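Local coordinates for protein 3,4-dihydroxy-2-butanone 4-phosphate synthase (Acinetobacter baumannii, PDB 6MNZ) that probably converts D-ribulose 5-phosphate to formate and 3,4-dihydroxy-2-butanone 4-phosphate in riboflavin biosynthesis, using magnesium or manganese, at residues Q204-L209 and A331-D336; F221-Y226 and I234-V239; S88-E93 and I127-A132; K66-P71 and A114-T119. One frame throughout, in Å; residues are numbered along the deposited sequence.

The four contacts fall into two pairs, one in each half of this two-domain chain. Contacts 3 and 4 come first in sequence and lie within the DHBP synthase region; their segments alternate along the chain, and their centres are 11 Å apart. Contacts 1 and 2 belong to the GTP cyclohydrolase II-like region, also with centres 11 Å apart, and the segments of contact 2 both fall between those of contact 1. Strands 206-215 and 220-228 are neighbours in one sheet, and Tyr226 reaches Asp336 to tie the pair together. Between the pairs the centres are 34 to 41 Å apart and nothing touches, so the two pairs are separate patches of packing, one in each family region.

Contact 1: residues Q204-L209 and A331-D336; sequences QTVERL and AQILRD
Gln332 meets Thr205 and Val206 because its CG stands anti to the carbonyl carbon (chi1 -64°) and the chain runs extended beyond it, bringing the amide up to the start of the strand. The motif is a helix laid on a sheet: the last turns of helix 320-336 pack over strand 206-215 of the mixed sheet in the GTP cyclohydrolase II-like domain, with the two short axes 8.7 Å apart. One acceptor, Gln332 OE1, takes two consecutive backbone N-H groups. Thr205 N donates to Gln332 OE1 at 2.9 Å, the donor tilted 27° out of the carbonyl plane; the bond from Val206 N is weak. Together the two bonds place OE1 where the chain enters the strand. Beyond the polar group, Val206 CG1 packs against Ile333 CG1 at 4.2 Å, and Ile333 continues onto Val291, His235 and Ala237 of the sheet. At the far end Arg208, bent at chi3, crosses Asp336 with guanidinium and carboxylate planes 77° apart. Asp336 OD2 is also hydrogen-bonded to the hydroxyl of Tyr226, and its salt bridge to Arg208 NH1 measures 3.1 Å.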
loop_
_atom_site.group_PDB
_atom_site.type_symbol
_atom_site.label_atom_id
_atom_site.label_comp_id
_atom_site.label_asym_id
_atom_site.label_seq_id
_atom_site.Cartn_x
_atom_site.Cartn_y
_atom_site.Cartn_z
ATOM N N GLN A 204 3.595 -11.458 -25.935
ATOM C CA GLN A 204 2.921 -10.162 -25.915
ATOM C C GLN A 204 2.319 -9.960 -24.532
ATOM O O GLN A 204 1.276 -10.522 -24.192
ATOM C CB GLN A 204 1.860 -10.081 -27.005
ATOM C CG GLN A 204 1.382 -8.666 -27.277
ATOM C CD GLN A 204 0.050 -8.624 -27.999
ATOM O OE1 GLN A 204 -0.893 -9.316 -27.614
ATOM N NE2 GLN A 204 -0.087 -7.681 -28.922
ATOM N N THR A 205 3.069 -9.271 -23.677
ATOM C CA THR A 205 2.691 -9.112 -22.281
ATOM C C THR A 205 1.888 -7.844 -22.022
ATOM O O THR A 205 1.149 -7.792 -21.034
ATOM C CB THR A 205 3.942 -9.115 -21.397
ATOM O OG1 THR A 205 4.864 -10.101 -21.878
ATOM C CG2 THR A 205 3.579 -9.432 -19.958
ATOM N N VAL A 206 1.939 -6.864 -22.922
ATOM C CA VAL A 206 1.334 -5.557 -22.695
ATOM C C VAL A 206 0.247 -5.341 -23.738
ATOM O O VAL A 206 0.371 -5.800 -24.879
ATOM C CB VAL A 206 2.385 -4.428 -22.761
ATOM C CG1 VAL A 206 1.711 -3.067 -22.660
ATOM C CG2 VAL A 206 3.429 -4.602 -21.660
ATOM N N GLU A 207 -0.869 -4.752 -23.307
ATOM C CA GLU A 207 -1.963 -4.389 -24.198
ATOM C C GLU A 207 -2.428 -2.972 -23.896
ATOM O O GLU A 207 -2.635 -2.613 -22.733
ATOM C CB GLU A 207 -3.135 -5.367 -24.066
ATOM C CG GLU A 207 -4.349 -4.994 -24.900
ATOM C CD GLU A 207 -5.576 -5.802 -24.530
ATOM O OE1 GLU A 207 -5.440 -6.732 -23.706
ATOM O OE2 GLU A 207 -6.695 -5.344 -24.843
ATOM N N ARG A 208 -2.737 -2.229 -24.957
ATOM C CA ARG A 208 -3.269 -0.879 -24.848
ATOM C C ARG A 208 -4.751 -0.896 -24.480
ATOM O O ARG A 208 -5.497 -1.817 -24.825
ATOM C CB ARG A 208 -3.071 -0.115 -26.157
ATOM C CG ARG A 208 -3.703 -0.771 -27.372
ATOM C CD ARG A 208 -3.008 -0.329 -28.649
ATOM N NE ARG A 208 -3.169 1.103 -28.879
ATOM C CZ ARG A 208 -2.612 1.771 -29.883
ATOM N NH1 ARG A 208 -1.832 1.138 -30.752
ATOM N NH2 ARG A 208 -3.022 3.002 -30.153
ATOM N N LEU A 209 -5.199 0.216 -23.896
ATOM C CA LEU A 209 -6.567 0.354 -23.415
ATOM C C LEU A 209 -7.369 1.345 -24.249
ATOM O O LEU A 209 -8.435 0.999 -24.767
ATOM C CB LEU A 209 -6.560 0.792 -21.943
ATOM C CG LEU A 209 -5.971 -0.167 -20.908
ATOM C CD1 LEU A 209 -6.452 0.221 -19.517
ATOM C CD2 LEU A 209 -6.335 -1.610 -21.208
ATOM N N ALA A 331 9.492 -1.454 -23.894
ATOM C CA ALA A 331 9.839 -1.839 -25.256
ATOM C C ALA A 331 8.620 -2.331 -26.026
ATOM O O ALA A 331 8.453 -1.997 -27.205
ATOM C CB ALA A 331 10.926 -2.915 -25.238
ATOM N N GLN A 332 7.721 -3.058 -25.358
ATOM C CA GLN A 332 6.497 -3.499 -26.015
ATOM C C GLN A 332 5.568 -2.329 -26.311
ATOM O O GLN A 332 4.909 -2.314 -27.356
ATOM C CB GLN A 332 5.783 -4.536 -25.151
ATOM C CG GLN A 332 6.569 -5.821 -24.953
ATOM C CD GLN A 332 5.858 -6.812 -24.047
ATOM O OE1 GLN A 332 4.629 -6.903 -24.051
ATOM N NE2 GLN A 332 6.626 -7.530 -23.236
ATOM N N ILE A 333 5.609 -1.285 -25.481
ATOM C CA ILE A 333 4.872 -0.062 -25.785
ATOM C C ILE A 333 5.426 0.583 -27.049
ATOM O O ILE A 333 4.672 1.043 -27.915
ATOM C CB ILE A 333 4.923 0.904 -24.587
ATOM C CG1 ILE A 333 4.053 0.366 -23.446
ATOM C CG2 ILE A 333 4.479 2.298 -25.004
ATOM C CD1 ILE A 333 4.126 1.181 -22.168
ATOM N N LEU A 334 6.750 0.717 -27.125
ATOM C CA LEU A 334 7.356 1.445 -28.233
ATOM C C LEU A 334 7.198 0.697 -29.550
ATOM O O LEU A 334 6.960 1.323 -30.589
ATOM C CB LEU A 334 8.832 1.702 -27.937
ATOM C CG LEU A 334 9.092 2.616 -26.737
ATOM C CD1 LEU A 334 10.536 2.498 -26.268
ATOM C CD2 LEU A 334 8.751 4.059 -27.075
ATOM N N ARG A 335 7.234 -0.637 -29.520
ATOM C CA ARG A 335 6.892 -1.403 -30.713
ATOM C C ARG A 335 5.426 -1.228 -31.080
ATOM O O ARG A 335 5.086 -1.108 -32.263
ATOM C CB ARG A 335 7.210 -2.881 -30.505
ATOM C CG ARG A 335 6.828 -3.752 -31.694
ATOM C CD ARG A 335 7.500 -5.113 -31.627
ATOM N NE ARG A 335 6.944 -5.938 -30.559
ATOM C CZ ARG A 335 7.660 -6.548 -29.616
ATOM N NH1 ARG A 335 8.984 -6.456 -29.597
ATOM N NH2 ARG A 335 7.045 -7.271 -28.693
ATOM N N ASP A 336 4.534 -1.298 -30.088
ATOM C CA ASP A 336 3.114 -1.115 -30.363
ATOM C C ASP A 336 2.840 0.251 -30.973
ATOM O O ASP A 336 1.954 0.383 -31.825
ATOM C CB ASP A 336 2.301 -1.295 -29.080
ATOM C CG ASP A 336 0.826 -1.013 -29.281
ATOM O OD1 ASP A 336 0.119 -1.894 -29.813
ATOM O OD2 ASP A 336 0.366 0.077 -28.879
#

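Contact 2: residues F221-Y226 and I234-V239; sequences FELYRY and IHLALV
Tyr224 and Ala237 form the central pair of an antiparallel beta hairpin, strands 220-228 and 235-239 of the mixed sheet in the GTP cyclohydrolase II-like domain. Three hydrogen-bonded pairs, Glu222 with Val239, Tyr224 with Ala237 and Tyr226 with His235, alternate with two non-hydrogen-bonded ones, Leu223 with Leu238 and Arg225 with Leu236. The bond from Tyr224 N to Ala237 O is 3.1 Å and nearly straight (173°).

Side chains divide between the two faces. On one, Tyr224 has CG anti to the carbonyl carbon (chi1 -60°) and its ring presents CE2 to Val239 CG2 at 3.6 Å, while Tyr226 brings CE1, at its ring edge, within 3.9 Å of Ala237 CB. On the other, Leu223 and Leu238 lie side by side, their CD1 atoms 4.0 Å apart. Ile234, just before strand 235-239, sets CD1 over the centre of one face of the Arg225 guanidinium. At the open end of the hairpin, Phe221 crosses Leu238 at about a right angle, with Leu238 CD2 4.2 Å from the Phe221 ring centroid in a CH-pi contact.

Further out, helix 320-336 lies over the face of Tyr226, His235 and Ala237 through Ile333, whereas Leu236 and Leu238 pack on Leu301 and Leu261 of the second subunit. On the adjoining strand, Glu222 OE1 is hydrogen-bonded to Thr213 OG1, and Arg225 NH1 forms a salt bridge with Asp210 OD2.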
loop_
_atom_site.group_PDB
_atom_site.type_symbol
_atom_site.label_atom_id
_atom_site.label_comp_id
_atom_site.label_asym_id
_atom_site.label_seq_id
_atom_site.Cartn_x
_atom_site.Cartn_y
_atom_site.Cartn_z
ATOM N N PHE A 221 -0.562 16.182 -26.513
ATOM C CA PHE A 221 -0.061 14.819 -26.590
ATOM C C PHE A 221 -1.213 13.867 -26.880
ATOM O O PHE A 221 -2.367 14.137 -26.538
ATOM C CB PHE A 221 0.645 14.409 -25.292
ATOM C CG PHE A 221 2.021 14.986 -25.144
ATOM C CD1 PHE A 221 2.245 16.063 -24.303
ATOM C CD2 PHE A 221 3.096 14.428 -25.812
ATOM C CE1 PHE A 221 3.524 16.533 -24.085
ATOM C CE2 PHE A 221 4.374 14.920 -25.627
ATOM C CZ PHE A 221 4.591 15.963 -24.751
ATOM N N GLU A 222 -0.867 12.695 -27.404
ATOM C CA GLU A 222 -1.775 11.557 -27.447
ATOM C C GLU A 222 -1.474 10.619 -26.284
ATOM O O GLU A 222 -0.321 10.232 -26.074
ATOM C CB GLU A 222 -1.647 10.809 -28.775
ATOM C CG GLU A 222 -1.853 11.679 -30.000
ATOM C CD GLU A 222 -3.276 12.190 -30.120
ATOM O OE1 GLU A 222 -4.169 11.638 -29.442
ATOM O OE2 GLU A 222 -3.512 13.105 -30.937
ATOM N N LEU A 223 -2.509 10.283 -25.514
ATOM C CA LEU A 223 -2.376 9.421 -24.344
ATOM C C LEU A 223 -2.718 7.991 -24.746
ATOM O O LEU A 223 -3.896 7.647 -24.879
ATOM C CB LEU A 223 -3.288 9.899 -23.217
ATOM C CG LEU A 223 -2.739 9.807 -21.796
ATOM C CD1 LEU A 223 -1.711 10.896 -21.556
ATOM C CD2 LEU A 223 -3.872 9.901 -20.787
ATOM N N TYR A 224 -1.715 7.119 -24.714
ATOM C CA TYR A 224 -1.916 5.679 -24.840
ATOM C C TYR A 224 -1.834 5.053 -23.452
ATOM O O TYR A 224 -0.813 5.178 -22.770
ATOM C CB TYR A 224 -0.880 5.073 -25.787
ATOM C CG TYR A 224 -0.925 5.640 -27.192
ATOM C CD1 TYR A 224 -1.198 4.820 -28.280
ATOM C CD2 TYR A 224 -0.524 6.945 -27.451
ATOM C CE1 TYR A 224 -1.125 5.302 -29.575
ATOM C CE2 TYR A 224 -0.573 7.468 -28.731
ATOM C CZ TYR A 224 -0.868 6.637 -29.791
ATOM O OH TYR A 224 -0.836 7.123 -31.076
ATOM N N ARG A 225 -2.955 4.505 -22.984
ATOM C CA ARG A 225 -2.997 3.739 -21.745
ATOM C C ARG A 225 -2.786 2.257 -22.031
ATOM O O ARG A 225 -3.553 1.650 -22.784
ATOM C CB ARG A 225 -4.332 3.958 -21.029
ATOM C CG ARG A 225 -4.427 5.293 -20.301
ATOM C CD ARG A 225 -5.869 5.662 -19.972
ATOM N NE ARG A 225 -6.202 5.381 -18.577
ATOM C CZ ARG A 225 -6.949 4.358 -18.167
ATOM N NH1 ARG A 225 -7.497 3.519 -19.040
ATOM N NH2 ARG A 225 -7.207 4.214 -16.873
ATOM N N TYR A 226 -1.811 1.659 -21.349
ATOM C CA TYR A 226 -1.486 0.249 -21.506
ATOM C C TYR A 226 -1.685 -0.494 -20.192
ATOM O O TYR A 226 -1.608 0.093 -19.109
ATOM C CB TYR A 226 -0.042 0.069 -21.982
ATOM C CG TYR A 226 0.196 0.553 -23.390
ATOM C CD1 TYR A 226 0.513 1.879 -23.646
ATOM C CD2 TYR A 226 0.094 -0.313 -24.468
ATOM C CE1 TYR A 226 0.856 2.294 -24.917
ATOM C CE2 TYR A 226 0.460 0.086 -25.736
ATOM C CZ TYR A 226 0.731 1.416 -25.972
ATOM O OH TYR A 226 0.901 1.860 -27.262
ATOM N N ILE A 234 -1.165 0.587 -14.509
ATOM C CA ILE A 234 -1.611 1.137 -15.783
ATOM C C ILE A 234 -0.479 1.982 -16.363
ATOM O O ILE A 234 0.042 2.871 -15.680
ATOM C CB ILE A 234 -2.905 1.956 -15.617
ATOM C CG1 ILE A 234 -3.389 2.493 -16.964
ATOM C CG2 ILE A 234 -2.698 3.049 -14.592
ATOM C CD1 ILE A 234 -4.112 1.450 -17.784
ATOM N N HIS A 235 0.036 1.568 -17.517
ATOM C CA HIS A 235 1.164 2.234 -18.153
ATOM C C HIS A 235 0.685 3.240 -19.192
ATOM O O HIS A 235 -0.282 2.998 -19.918
ATOM C CB HIS A 235 2.096 1.219 -18.817
ATOM C CG HIS A 235 2.462 0.069 -17.934
ATOM N ND1 HIS A 235 3.565 0.088 -17.109
ATOM C CD2 HIS A 235 1.947 -1.180 -17.840
ATOM C CE1 HIS A 235 3.609 -1.035 -16.416
ATOM N NE2 HIS A 235 2.681 -1.847 -16.888
ATOM N N LEU A 236 1.442 4.327 -19.333
ATOM C CA LEU A 236 1.105 5.398 -20.257
ATOM C C LEU A 236 2.209 5.580 -21.291
ATOM O O LEU A 236 3.368 5.219 -21.065
ATOM C CB LEU A 236 0.875 6.718 -19.514
ATOM C CG LEU A 236 -0.255 6.698 -18.486
ATOM C CD1 LEU A 236 -0.222 7.961 -17.656
ATOM C CD2 LEU A 236 -1.598 6.541 -19.170
ATOM N N ALA A 237 1.847 6.225 -22.399
ATOM C CA ALA A 237 2.823 6.643 -23.404
ATOM C C ALA A 237 2.352 7.960 -24.004
ATOM O O ALA A 237 1.245 8.029 -24.547
ATOM C CB ALA A 237 2.992 5.577 -24.483
ATOM N N LEU A 238 3.078 9.034 -23.701
ATOM C CA LEU A 238 2.835 10.341 -24.300
ATOM C C LEU A 238 3.584 10.445 -25.623
ATOM O O LEU A 238 4.812 10.308 -25.658
ATOM C CB LEU A 238 3.271 11.453 -23.348
ATOM C CG LEU A 238 2.303 11.765 -22.206
ATOM C CD1 LEU A 238 2.306 10.642 -21.183
ATOM C CD2 LEU A 238 2.659 13.090 -21.549
ATOM N N VAL A 239 2.839 10.615 -26.715
ATOM C CA VAL A 239 3.397 10.643 -28.061
ATOM C C VAL A 239 3.170 12.026 -28.656
ATOM O O VAL A 239 2.118 12.640 -28.444
ATOM C CB VAL A 239 2.769 9.559 -28.962
ATOM C CG1 VAL A 239 3.396 9.590 -30.347
ATOM C CG2 VAL A 239 2.936 8.189 -28.328
#

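Contact 3: residues S88-E93 and I127-A132; sequences SIEAAE and IFPLMA
Glu90 and Ile127 join by backbone hydrogen bonds as a single antiparallel beta bridge, which attaches the short strand 90-91 to strand 127-131 of the mixed sheet in the DHBP synthase domain. Both bonds of this hydrogen-bonded pair are made: Glu90 N to Ile127 O at 2.8 Å, and Ile127 N to Glu90 O at 3.2 Å. On its other side strand 127-131 pairs with strand 57-60 through Phe128 and Leu130.

The aromatic contact is made by Ile89, whose side chain lies beside that of Phe128 and points the same way. With CG2 anti to the backbone N, Ile89 sets this methyl over one face of the ring in a CH-pi contact, 4.1 Å from the centroid of the Phe128 ring and 26° off the normal. Its CD1 approaches Phe128 CE1.

Van der Waals packing completes the junction. Glu90 crosses Pro129 at about a right angle, with Glu90 CB 3.5 Å from Pro129 CG. Glu90 CG and OE1 gather round the same ring atom, and the bend at chi2 (50°) turns CD. Leu60 packs against Pro129 from strand 57-60, while Ile127 turns to Thr107 and Ile108 of helix 101-112. The Pro129 side chain lies about 9 Å from that of Thr144, predicted to bind the substrate. Pro129 CD, for its part, is 3.7 Å from Ser88 O.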
loop_
_atom_site.group_PDB
_atom_site.type_symbol
_atom_site.label_atom_id
_atom_site.label_comp_id
_atom_site.label_asym_id
_atom_site.label_seq_id
_atom_site.Cartn_x
_atom_site.Cartn_y
_atom_site.Cartn_z
ATOM N N SER A 88 -0.560 -21.845 4.528
ATOM C CA SER A 88 -0.872 -22.967 5.400
ATOM C C SER A 88 -0.243 -24.246 4.863
ATOM O O SER A 88 -0.172 -24.460 3.650
ATOM C CB SER A 88 -2.387 -23.137 5.526
ATOM O OG SER A 88 -2.959 -22.103 6.311
ATOM N N ILE A 89 0.358 -25.016 5.771
ATOM C CA ILE A 89 1.166 -26.158 5.368
ATOM C C ILE A 89 0.266 -27.245 4.790
ATOM O O ILE A 89 -0.900 -27.398 5.181
ATOM C CB ILE A 89 1.984 -26.696 6.555
ATOM C CG1 ILE A 89 2.756 -25.576 7.252
ATOM C CG2 ILE A 89 2.969 -27.739 6.075
ATOM C CD1 ILE A 89 3.443 -26.019 8.544
ATOM N N GLU A 90 0.846 -28.073 3.928
ATOM C CA GLU A 90 0.101 -28.969 3.058
ATOM C C GLU A 90 0.418 -30.410 3.432
ATOM O O GLU A 90 1.569 -30.744 3.731
ATOM C CB GLU A 90 0.450 -28.715 1.591
ATOM C CG GLU A 90 -0.749 -28.540 0.677
ATOM C CD GLU A 90 -1.760 -27.535 1.208
ATOM O OE1 GLU A 90 -1.379 -26.707 2.063
ATOM O OE2 GLU A 90 -2.966 -27.703 0.924
ATOM N N ALA A 91 -0.619 -31.240 3.489
ATOM C CA ALA A 91 -0.444 -32.679 3.603
ATOM C C ALA A 91 -1.541 -33.388 2.826
ATOM O O ALA A 91 -2.671 -32.901 2.731
ATOM C CB ALA A 91 -0.452 -33.124 5.069
ATOM N N ALA A 92 -1.189 -34.534 2.249
ATOM C CA ALA A 92 -2.150 -35.377 1.557
ATOM C C ALA A 92 -2.725 -36.411 2.525
ATOM O O ALA A 92 -2.775 -36.187 3.737
ATOM C CB ALA A 92 -1.493 -36.036 0.346
ATOM N N GLU A 93 -3.434 -37.393 1.971
ATOM C CA GLU A 93 -4.070 -38.466 2.732
ATOM C C GLU A 93 -3.792 -39.818 2.083
ATOM O O GLU A 93 -4.696 -40.620 1.835
ATOM C CB GLU A 93 -5.571 -38.218 2.852
ATOM C CG GLU A 93 -5.930 -36.838 3.384
ATOM C CD GLU A 93 -5.846 -35.758 2.320
ATOM O OE1 GLU A 93 -5.214 -36.008 1.272
ATOM O OE2 GLU A 93 -6.479 -34.697 2.493
ATOM N N ILE A 127 4.712 -30.173 3.631
ATOM C CA ILE A 127 5.008 -29.478 2.386
ATOM C C ILE A 127 4.508 -28.048 2.515
ATOM O O ILE A 127 3.478 -27.797 3.152
ATOM C CB ILE A 127 4.357 -30.184 1.179
ATOM C CG1 ILE A 127 5.114 -31.474 0.839
ATOM C CG2 ILE A 127 4.295 -29.254 -0.030
ATOM C CD1 ILE A 127 6.563 -31.266 0.447
ATOM N N PHE A 128 5.265 -27.108 1.950
ATOM C CA PHE A 128 5.108 -25.682 2.234
ATOM C C PHE A 128 4.802 -24.962 0.930
ATOM O O PHE A 128 5.720 -24.495 0.238
ATOM C CB PHE A 128 6.362 -25.115 2.892
ATOM C CG PHE A 128 6.679 -25.739 4.212
ATOM C CD1 PHE A 128 6.028 -25.311 5.356
ATOM C CD2 PHE A 128 7.416 -26.909 4.270
ATOM C CE1 PHE A 128 6.196 -25.968 6.552
ATOM C CE2 PHE A 128 7.607 -27.561 5.468
ATOM C CZ PHE A 128 7.021 -27.072 6.618
ATOM N N PRO A 129 3.535 -24.897 0.523
ATOM C CA PRO A 129 3.218 -24.275 -0.766
ATOM C C PRO A 129 3.422 -22.772 -0.715
ATOM O O PRO A 129 3.347 -22.144 0.344
ATOM C CB PRO A 129 1.741 -24.630 -0.987
ATOM C CG PRO A 129 1.448 -25.754 -0.032
ATOM C CD PRO A 129 2.351 -25.520 1.140
ATOM N N LEU A 130 3.726 -22.204 -1.879
ATOM C CA LEU A 130 3.958 -20.774 -2.022
ATOM C C LEU A 130 3.092 -20.242 -3.151
ATOM O O LEU A 130 3.007 -20.859 -4.218
ATOM C CB LEU A 130 5.434 -20.480 -2.299
ATOM C CG LEU A 130 6.423 -21.154 -1.346
ATOM C CD1 LEU A 130 7.854 -20.909 -1.789
ATOM C CD2 LEU A 130 6.212 -20.650 0.067
ATOM N N MET A 131 2.382 -19.151 -2.880
ATOM C CA MET A 131 1.438 -18.568 -3.829
ATOM C C MET A 131 2.158 -17.490 -4.631
ATOM O O MET A 131 2.500 -16.431 -4.095
ATOM C CB MET A 131 0.234 -17.993 -3.089
ATOM C CG MET A 131 -0.979 -17.720 -3.958
ATOM S SD MET A 131 -2.335 -16.963 -3.034
ATOM C CE MET A 131 -1.850 -15.237 -3.079
ATOM N N ALA A 132 2.382 -17.757 -5.914
ATOM C CA ALA A 132 2.919 -16.746 -6.811
ATOM C C ALA A 132 1.887 -15.651 -7.066
ATOM O O ALA A 132 0.683 -15.832 -6.868
ATOM C CB ALA A 132 3.355 -17.383 -8.130
#

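Contact 4: residues K66-P71 and A114-T119; sequences KQLNLP and AHAKPT
Gln67 reaches from the last turn of helix 62-68 to the carbonyls of Ala114 and Ala116. Its CG is anti to the backbone N (chi1 171°), and the chain continues extended to the terminal amide, which thereby spans the distance to the loop. There NE2 donates to Ala116 O at 2.9 Å, arriving in the carbonyl plane on a lone pair, although this acceptor is tilted out of the plane of the Gln67 amide. A second, weak bond runs from NE2 to Ala114 O, an atom that also receives a weak bond from Arg64. One amide nitrogen therefore contacts two carbonyls, one firmly and one weakly, that flank His115 in sequence.

Leu68 has its CG anti to the carbonyl carbon; its branch CD2 touches Lys117 O at 3.8 Å and Ala116 CB at 4.3 Å, and the side chain goes on to meet Ile121. Pro118 packs with its ring against the end of the helix: CG lies 3.4 Å from Gln67 O and 3.8 Å from Asn69 CB, while CB faces Leu68 O. Beyond that CB, Asn69 CG stands anti to the backbone N (chi1 -173°). A water lies within hydrogen-bonding distance of both Leu68 O and Pro118 O.

Asn69 leaves the helix with positive phi (54°), and its N bonds back to Lys66 O. The arrangement is that of a Schellman motif at a helix C-terminus, packed here against the loop between helix 101-112 and strand 127-131 of the DHBP synthase domain.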
loop_
_atom_site.group_PDB
_atom_site.type_symbol
_atom_site.label_atom_id
_atom_site.label_comp_id
_atom_site.label_asym_id
_atom_site.label_seq_id
_atom_site.Cartn_x
_atom_site.Cartn_y
_atom_site.Cartn_z
ATOM N N LYS A 66 -6.889 -21.206 -4.866
ATOM C CA LYS A 66 -8.330 -21.066 -4.682
ATOM C C LYS A 66 -9.046 -22.389 -4.927
ATOM O O LYS A 66 -9.874 -22.814 -4.114
ATOM C CB LYS A 66 -8.871 -19.977 -5.610
ATOM C CG LYS A 66 -10.055 -19.201 -5.045
ATOM C CD LYS A 66 -9.624 -18.223 -3.959
ATOM C CE LYS A 66 -10.827 -17.635 -3.232
ATOM N NZ LYS A 66 -10.434 -16.822 -2.047
ATOM N N GLN A 67 -8.666 -23.099 -5.991
ATOM C CA GLN A 67 -9.170 -24.453 -6.200
ATOM C C GLN A 67 -8.918 -25.332 -4.981
ATOM O O GLN A 67 -9.770 -26.146 -4.607
ATOM C CB GLN A 67 -8.521 -25.059 -7.446
ATOM C CG GLN A 67 -8.803 -26.539 -7.651
ATOM C CD GLN A 67 -8.330 -27.041 -9.004
ATOM O OE1 GLN A 67 -8.282 -26.288 -9.978
ATOM N NE2 GLN A 67 -7.933 -28.307 -9.059
ATOM N N LEU A 68 -7.780 -25.144 -4.315
ATOM C CA LEU A 68 -7.461 -25.908 -3.117
ATOM C C LEU A 68 -8.049 -25.307 -1.847
ATOM O O LEU A 68 -7.903 -25.902 -0.775
ATOM C CB LEU A 68 -5.944 -26.028 -2.954
ATOM C CG LEU A 68 -5.221 -26.942 -3.944
ATOM C CD1 LEU A 68 -3.723 -26.715 -3.851
ATOM C CD2 LEU A 68 -5.561 -28.400 -3.695
ATOM N N ASN A 69 -8.715 -24.156 -1.937
ATOM C CA ASN A 69 -9.241 -23.464 -0.763
ATOM C C ASN A 69 -8.137 -23.225 0.266
ATOM O O ASN A 69 -8.245 -23.608 1.433
ATOM C CB ASN A 69 -10.404 -24.242 -0.145
ATOM C CG ASN A 69 -11.088 -23.479 0.974
ATOM O OD1 ASN A 69 -10.906 -22.272 1.121
ATOM N ND2 ASN A 69 -11.924 -24.171 1.735
ATOM N N LEU A 70 -7.006 -22.719 -0.218
ATOM C CA LEU A 70 -5.741 -22.765 0.515
ATOM C C LEU A 70 -5.155 -21.361 0.606
ATOM O O LEU A 70 -4.555 -20.875 -0.368
ATOM C CB LEU A 70 -4.762 -23.712 -0.167
ATOM C CG LEU A 70 -3.412 -23.915 0.518
ATOM C CD1 LEU A 70 -3.601 -24.475 1.921
ATOM C CD2 LEU A 70 -2.534 -24.830 -0.319
ATOM N N PRO A 71 -5.269 -20.691 1.765
ATOM C CA PRO A 71 -4.886 -19.274 1.825
ATOM C C PRO A 71 -3.463 -19.048 2.311
ATOM O O PRO A 71 -2.854 -19.941 2.908
ATOM C CB PRO A 71 -5.909 -18.684 2.802
ATOM C CG PRO A 71 -6.204 -19.816 3.744
ATOM C CD PRO A 71 -6.002 -21.111 2.975
ATOM N N ALA A 114 -4.634 -32.693 -11.591
ATOM C CA ALA A 114 -5.330 -31.782 -12.495
ATOM C C ALA A 114 -6.607 -31.244 -11.858
ATOM O O ALA A 114 -6.791 -30.027 -11.742
ATOM C CB ALA A 114 -5.644 -32.495 -13.811
ATOM N N HIS A 115 -7.477 -32.138 -11.392
ATOM C CA HIS A 115 -8.790 -31.772 -10.874
ATOM C C HIS A 115 -8.843 -31.904 -9.353
ATOM O O HIS A 115 -9.847 -32.337 -8.784
ATOM C CB HIS A 115 -9.881 -32.621 -11.523
ATOM C CG HIS A 115 -9.907 -32.530 -13.019
ATOM N ND1 HIS A 115 -10.380 -31.423 -13.689
ATOM C CD2 HIS A 115 -9.480 -33.393 -13.971
ATOM C CE1 HIS A 115 -10.224 -31.598 -14.990
ATOM N NE2 HIS A 115 -9.671 -32.782 -15.186
ATOM N N ALA A 116 -7.735 -31.587 -8.686
ATOM C CA ALA A 116 -7.639 -31.782 -7.247
ATOM C C ALA A 116 -8.718 -30.989 -6.521
ATOM O O ALA A 116 -9.146 -29.922 -6.968
ATOM C CB ALA A 116 -6.257 -31.361 -6.744
ATOM N N LYS A 117 -9.172 -31.534 -5.402
ATOM C CA LYS A 117 -10.124 -30.884 -4.517
ATOM C C LYS A 117 -9.444 -30.409 -3.242
ATOM O O LYS A 117 -8.333 -30.839 -2.912
ATOM C CB LYS A 117 -11.263 -31.848 -4.165
ATOM C CG LYS A 117 -12.051 -32.341 -5.362
ATOM C CD LYS A 117 -12.928 -31.240 -5.938
ATOM C CE LYS A 117 -13.946 -31.799 -6.920
ATOM N NZ LYS A 117 -14.888 -30.752 -7.402
ATOM N N PRO A 118 -10.119 -29.568 -2.456
ATOM C CA PRO A 118 -9.590 -29.247 -1.119
ATOM C C PRO A 118 -9.532 -30.449 -0.194
ATOM O O PRO A 118 -8.802 -30.405 0.804
ATOM C CB PRO A 118 -10.564 -28.181 -0.599
ATOM C CG PRO A 118 -11.172 -27.584 -1.824
ATOM C CD PRO A 118 -11.250 -28.699 -2.829
ATOM N N THR A 119 -10.448 -31.404 -0.358
ATOM C CA THR A 119 -10.464 -32.604 0.467
ATOM C C THR A 119 -9.436 -33.641 0.033
ATOM O O THR A 119 -9.158 -34.570 0.799
ATOM C CB THR A 119 -11.856 -33.243 0.443
ATOM O OG1 THR A 119 -12.856 -32.230 0.605
ATOM C CG2 THR A 119 -11.996 -34.264 1.559
HETATM O O HOH W 1 -8.134 -27.680 1.691
#